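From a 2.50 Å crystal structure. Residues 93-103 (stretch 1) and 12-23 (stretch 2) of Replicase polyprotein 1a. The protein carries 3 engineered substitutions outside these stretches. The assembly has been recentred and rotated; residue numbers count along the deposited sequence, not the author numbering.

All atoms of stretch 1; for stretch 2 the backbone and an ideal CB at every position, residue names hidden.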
# COMPACT_ATOMS: atom_id res chain seq x y z
N PRO A 93 27.14 -17.47 -2.64
CA PRO A 93 27.94 -16.21 -2.53
C PRO A 93 27.14 -15.16 -1.74
O PRO A 93 27.68 -14.42 -0.86
CB PRO A 93 28.21 -15.78 -4.02
CG PRO A 93 27.77 -17.00 -4.91
CD PRO A 93 26.74 -17.81 -4.03
N PHE A 94 25.86 -15.13 -2.03
CA PHE A 94 24.92 -14.36 -1.23
C PHE A 94 25.01 -14.62 0.32
O PHE A 94 25.26 -13.67 1.11
CB PHE A 94 23.52 -14.57 -1.77
CG PHE A 94 22.45 -13.74 -1.09
CD1 PHE A 94 22.70 -12.41 -0.66
CD2 PHE A 94 21.17 -14.25 -0.91
CE1 PHE A 94 21.64 -11.60 -0.04
CE2 PHE A 94 20.14 -13.46 -0.27
CZ PHE A 94 20.39 -12.15 0.16
N ALA A 95 24.79 -15.85 0.77
CA ALA A 95 24.99 -16.15 2.18
C ALA A 95 26.30 -15.52 2.68
O ALA A 95 26.30 -14.84 3.67
CB ALA A 95 24.99 -17.67 2.46
N ARG A 96 27.40 -15.68 1.97
CA ARG A 96 28.65 -15.12 2.51
C ARG A 96 28.65 -13.63 2.67
O ARG A 96 29.17 -13.18 3.69
CB ARG A 96 29.91 -15.60 1.79
CG ARG A 96 30.02 -17.14 1.83
CD ARG A 96 31.37 -17.55 1.27
NE ARG A 96 31.82 -18.72 1.98
CZ ARG A 96 32.87 -19.43 1.63
NH1 ARG A 96 33.57 -19.09 0.56
NH2 ARG A 96 33.21 -20.49 2.34
N LYS A 97 28.05 -12.89 1.75
CA LYS A 97 27.94 -11.46 1.95
C LYS A 97 27.05 -11.18 3.18
O LYS A 97 27.34 -10.28 4.01
CB LYS A 97 27.38 -10.81 0.71
CG LYS A 97 28.24 -11.14 -0.48
CD LYS A 97 27.97 -10.22 -1.74
CE LYS A 97 26.52 -10.37 -2.25
NZ LYS A 97 26.10 -9.82 -3.67
N TYR A 98 26.04 -12.02 3.37
CA TYR A 98 25.19 -11.85 4.47
C TYR A 98 25.93 -12.07 5.75
O TYR A 98 25.61 -11.37 6.77
CB TYR A 98 23.95 -12.75 4.36
CG TYR A 98 23.08 -12.89 5.61
CD1 TYR A 98 22.14 -11.88 5.98
CD2 TYR A 98 23.15 -14.07 6.42
CE1 TYR A 98 21.29 -12.04 7.14
CE2 TYR A 98 22.30 -14.23 7.58
CZ TYR A 98 21.38 -13.22 7.92
OH TYR A 98 20.56 -13.37 9.05
N ARG A 99 26.84 -13.06 5.76
CA ARG A 99 27.62 -13.30 6.98
C ARG A 99 28.42 -12.01 7.21
O ARG A 99 28.53 -11.53 8.30
CB ARG A 99 28.61 -14.45 6.83
CG ARG A 99 28.92 -15.08 8.21
CD ARG A 99 30.33 -15.61 8.49
NE ARG A 99 31.19 -15.89 7.35
CZ ARG A 99 31.74 -17.08 7.05
NH1 ARG A 99 31.50 -18.17 7.82
NH2 ARG A 99 32.53 -17.19 5.97
N GLU A 100 28.89 -11.42 6.13
CA GLU A 100 29.64 -10.19 6.23
C GLU A 100 28.75 -9.04 6.79
O GLU A 100 29.10 -8.44 7.82
CB GLU A 100 30.32 -9.84 4.89
CG GLU A 100 31.63 -9.11 5.03
CD GLU A 100 32.71 -10.06 5.64
OE1 GLU A 100 32.88 -11.21 5.13
OE2 GLU A 100 33.36 -9.70 6.65
N LEU A 101 27.62 -8.73 6.15
CA LEU A 101 26.74 -7.70 6.73
C LEU A 101 26.53 -7.87 8.24
O LEU A 101 26.70 -6.88 8.95
CB LEU A 101 25.41 -7.64 6.04
CG LEU A 101 24.43 -6.49 6.29
CD1 LEU A 101 24.97 -5.14 5.78
CD2 LEU A 101 23.12 -6.76 5.57
N LEU A 102 26.28 -9.12 8.71
CA LEU A 102 26.10 -9.39 10.16
C LEU A 102 27.27 -8.97 10.99
O LEU A 102 27.10 -8.29 12.02
CB LEU A 102 25.84 -10.84 10.46
CG LEU A 102 24.39 -11.24 10.15
CD1 LEU A 102 24.16 -12.79 10.15
CD2 LEU A 102 23.35 -10.51 11.03
N LYS A 103 28.44 -9.39 10.51
CA LYS A 103 29.71 -9.02 11.06
C LYS A 103 29.88 -7.51 11.24
O LYS A 103 30.35 -7.08 12.27
CB LYS A 103 30.87 -9.60 10.22
CG LYS A 103 31.58 -10.78 10.93
CD LYS A 103 32.00 -11.99 10.00
CE LYS A 103 32.45 -13.26 10.87
NZ LYS A 103 33.07 -14.44 10.10
N UNK A 12 18.11 -20.48 14.85
CA UNK A 12 17.99 -19.00 15.04
C UNK A 12 17.76 -18.29 13.75
O UNK A 12 18.01 -18.86 12.68
CB UNK A 12 19.24 -18.42 15.70
N UNK A 13 17.21 -17.07 13.83
CA UNK A 13 16.81 -16.29 12.65
C UNK A 13 17.99 -16.17 11.68
O UNK A 13 17.83 -16.14 10.46
CB UNK A 13 16.31 -14.90 13.06
N UNK A 14 19.18 -15.98 12.21
CA UNK A 14 20.27 -15.68 11.27
C UNK A 14 20.63 -16.88 10.45
O UNK A 14 21.23 -16.75 9.41
CB UNK A 14 21.51 -15.18 12.01
N UNK A 15 20.26 -18.05 10.94
CA UNK A 15 20.81 -19.29 10.43
C UNK A 15 19.75 -19.64 9.45
O UNK A 15 20.04 -19.97 8.26
CB UNK A 15 21.08 -20.37 11.48
N UNK A 16 18.53 -19.46 9.91
CA UNK A 16 17.44 -19.61 9.04
C UNK A 16 17.60 -18.75 7.76
O UNK A 16 17.35 -19.20 6.64
CB UNK A 16 16.15 -19.26 9.79
N UNK A 17 18.03 -17.53 7.95
CA UNK A 17 18.31 -16.64 6.84
C UNK A 17 19.42 -17.17 5.93
O UNK A 17 19.31 -17.14 4.66
CB UNK A 17 18.69 -15.26 7.37
N UNK A 18 20.51 -17.65 6.55
CA UNK A 18 21.60 -18.11 5.68
C UNK A 18 21.13 -19.32 4.90
O UNK A 18 21.42 -19.41 3.72
CB UNK A 18 22.86 -18.44 6.49
N UNK A 19 20.44 -20.26 5.56
CA UNK A 19 19.88 -21.44 4.86
C UNK A 19 19.01 -20.90 3.73
O UNK A 19 19.35 -21.05 2.57
CB UNK A 19 19.08 -22.34 5.80
N UNK A 20 17.93 -20.19 4.04
CA UNK A 20 17.07 -19.68 2.96
C UNK A 20 17.82 -18.94 1.81
O UNK A 20 17.42 -18.97 0.64
CB UNK A 20 16.04 -18.73 3.57
N UNK A 21 18.90 -18.25 2.13
CA UNK A 21 19.54 -17.48 1.10
C UNK A 21 20.32 -18.27 0.03
O UNK A 21 21.06 -17.68 -0.78
CB UNK A 21 20.49 -16.49 1.78
N UNK A 22 20.19 -19.59 0.05
CA UNK A 22 20.72 -20.43 -1.03
C UNK A 22 19.74 -20.49 -2.18
O UNK A 22 20.08 -21.03 -3.23
CB UNK A 22 21.02 -21.84 -0.53
N UNK A 23 18.52 -19.96 -1.96
CA UNK A 23 17.41 -20.07 -2.90
C UNK A 23 17.81 -19.57 -4.30
O UNK A 23 18.68 -18.67 -4.44
CB UNK A 23 16.21 -19.28 -2.38

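Stretch 1 is a single helix that presents Phe94, Ala95, Tyr98 and Leu102 to its partner. The helix spanning positions 13 to 20 runs against it at 153°, nearly antiparallel, with the axes 9.2 Å apart at closest approach.

Position 12 has phi/psi of -63/158, just before the helix begins, and nothing of stretch 1 lies near its CB. An N-cap residue with such a phi could be Ser, Thr, Asp or Pro. It is Pro12, whose ring fixes phi and whose O accepts from the backbone N of positions 15 and 16. At 13 the CB points sideways with nothing of stretch 1 close by, so many residues would do, and a negative charge suits the first turn of a helix. Glu13 is found, its end leading away.

Position 14 is more constrained. Its ideal CB, though sideways, lies 3.6 Å from Tyr98 OH and 4.0 Å from Leu102 CD1, so a flexible chain with an aliphatic stem would fit, whether Gln, Glu, Met or Leu. The residue is Gln14: its CB packs 4.0 Å from Leu102 CD1, while chi1 of 56° (p) carries the amide onward.

Positions 15 and 16 point away from stretch 1, which therefore says little about them; they are Leu15 and Cys16.

Position 17 points toward Tyr98, its ideal CB only 3.1 Å from the OH. So tight an approach to a hydroxyl favours a small or polar side chain, such as Ser, Asn or Asp. Asp17 has chi1 of -81° (m), and its OD1 comes to 2.7 Å from Tyr98 OH, a weak hydrogen bond by its geometry. Gln14 O, 3.5 Å from Tyr98 OH, is a second weak candidate, and which of the two takes the hydroxyl proton is not settled.

At 18 the CB stands 4.4 Å from Tyr98 CD2 and 4.6 Å from Ala95 CB, where the backbones draw together: the CA atoms of 95 and 18 are 5.3 Å apart. Gly, Ala or Ser would suit so close an approach. Ala18 pairs small with small, and its O lies 4.2 Å from Ala95 CB.

Positions 19 and 20 do not reach stretch 1; Leu19 and Phe20 occupy them.

Position 21, the first to leave helical phi/psi, points toward stretch 1, its ideal CB 3.6 Å from Phe94 CD2. Between the rings of Phe94 and Tyr98, a large apolar group is invited: Phe, Leu or Met. Phe21 (chi1 -76°, m) sets its edge toward the face of Tyr98, the planes at 83° and Phe21 CE2 3.6 Å from Tyr98 CD1. It meets Phe94 obliquely, with Phe21 CD1 3.2 Å from Phe94 CE2.

Position 22, inside a type I turn from 20 to 23, points its CB away, so only a long side chain could return. Tyr22 does so, bringing CE2 within 4.2 Å of Ala95 CB. Position 23 closes the turn away from contact, leaving its choice open; it is Thr23.

Stretch 2 12-23: PEQLCDALFFYT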
# COMPACT_ATOMS: atom_id res chain seq x y z
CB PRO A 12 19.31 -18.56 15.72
CG PRO A 12 20.21 -19.79 15.81
CD PRO A 12 19.41 -21.04 15.28
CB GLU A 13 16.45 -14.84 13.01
CG GLU A 13 15.18 -14.51 13.75
CD GLU A 13 15.22 -14.98 15.20
OE1 GLU A 13 16.26 -15.46 15.75
OE2 GLU A 13 14.16 -14.89 15.82
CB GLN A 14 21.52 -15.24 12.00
CG GLN A 14 21.96 -16.28 12.99
CD GLN A 14 22.62 -15.64 14.17
OE1 GLN A 14 22.37 -16.02 15.37
NE2 GLN A 14 23.47 -14.62 13.86
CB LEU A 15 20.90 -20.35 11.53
CG LEU A 15 21.30 -21.73 10.97
CD1 LEU A 15 22.74 -21.68 10.40
CD2 LEU A 15 21.20 -22.86 12.01
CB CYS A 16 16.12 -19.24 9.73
SG CYS A 16 14.94 -19.90 8.53
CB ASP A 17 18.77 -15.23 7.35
CG ASP A 17 17.60 -14.33 7.77
OD1 ASP A 17 17.88 -13.36 8.49
OD2 ASP A 17 16.44 -14.56 7.34
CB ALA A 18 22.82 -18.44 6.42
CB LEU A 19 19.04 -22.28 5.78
CG LEU A 19 18.20 -23.43 5.19
CD1 LEU A 19 19.07 -24.40 4.38
CD2 LEU A 19 17.44 -24.15 6.33
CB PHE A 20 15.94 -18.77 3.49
CG PHE A 20 14.95 -18.32 2.38
CD1 PHE A 20 14.02 -19.23 1.85
CD2 PHE A 20 15.00 -17.01 1.87
CE1 PHE A 20 13.13 -18.80 0.83
CE2 PHE A 20 14.10 -16.55 0.88
CZ PHE A 20 13.19 -17.43 0.33
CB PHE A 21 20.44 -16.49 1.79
CG PHE A 21 19.71 -15.36 2.38
CD1 PHE A 21 18.41 -15.04 1.92
CD2 PHE A 21 20.32 -14.54 3.36
CE1 PHE A 21 17.72 -13.94 2.49
CE2 PHE A 21 19.62 -13.45 3.94
CZ PHE A 21 18.34 -13.16 3.51
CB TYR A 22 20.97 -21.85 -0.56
CG TYR A 22 22.29 -22.01 0.12
CD1 TYR A 22 23.34 -22.74 -0.52
CD2 TYR A 22 22.51 -21.49 1.42
CE1 TYR A 22 24.64 -22.90 0.14
CE2 TYR A 22 23.77 -21.65 2.07
CZ TYR A 22 24.82 -22.35 1.38
OH TYR A 22 26.00 -22.50 1.93
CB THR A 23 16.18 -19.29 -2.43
OG1 THR A 23 15.06 -19.65 -3.26
CG2 THR A 23 16.43 -17.78 -2.53
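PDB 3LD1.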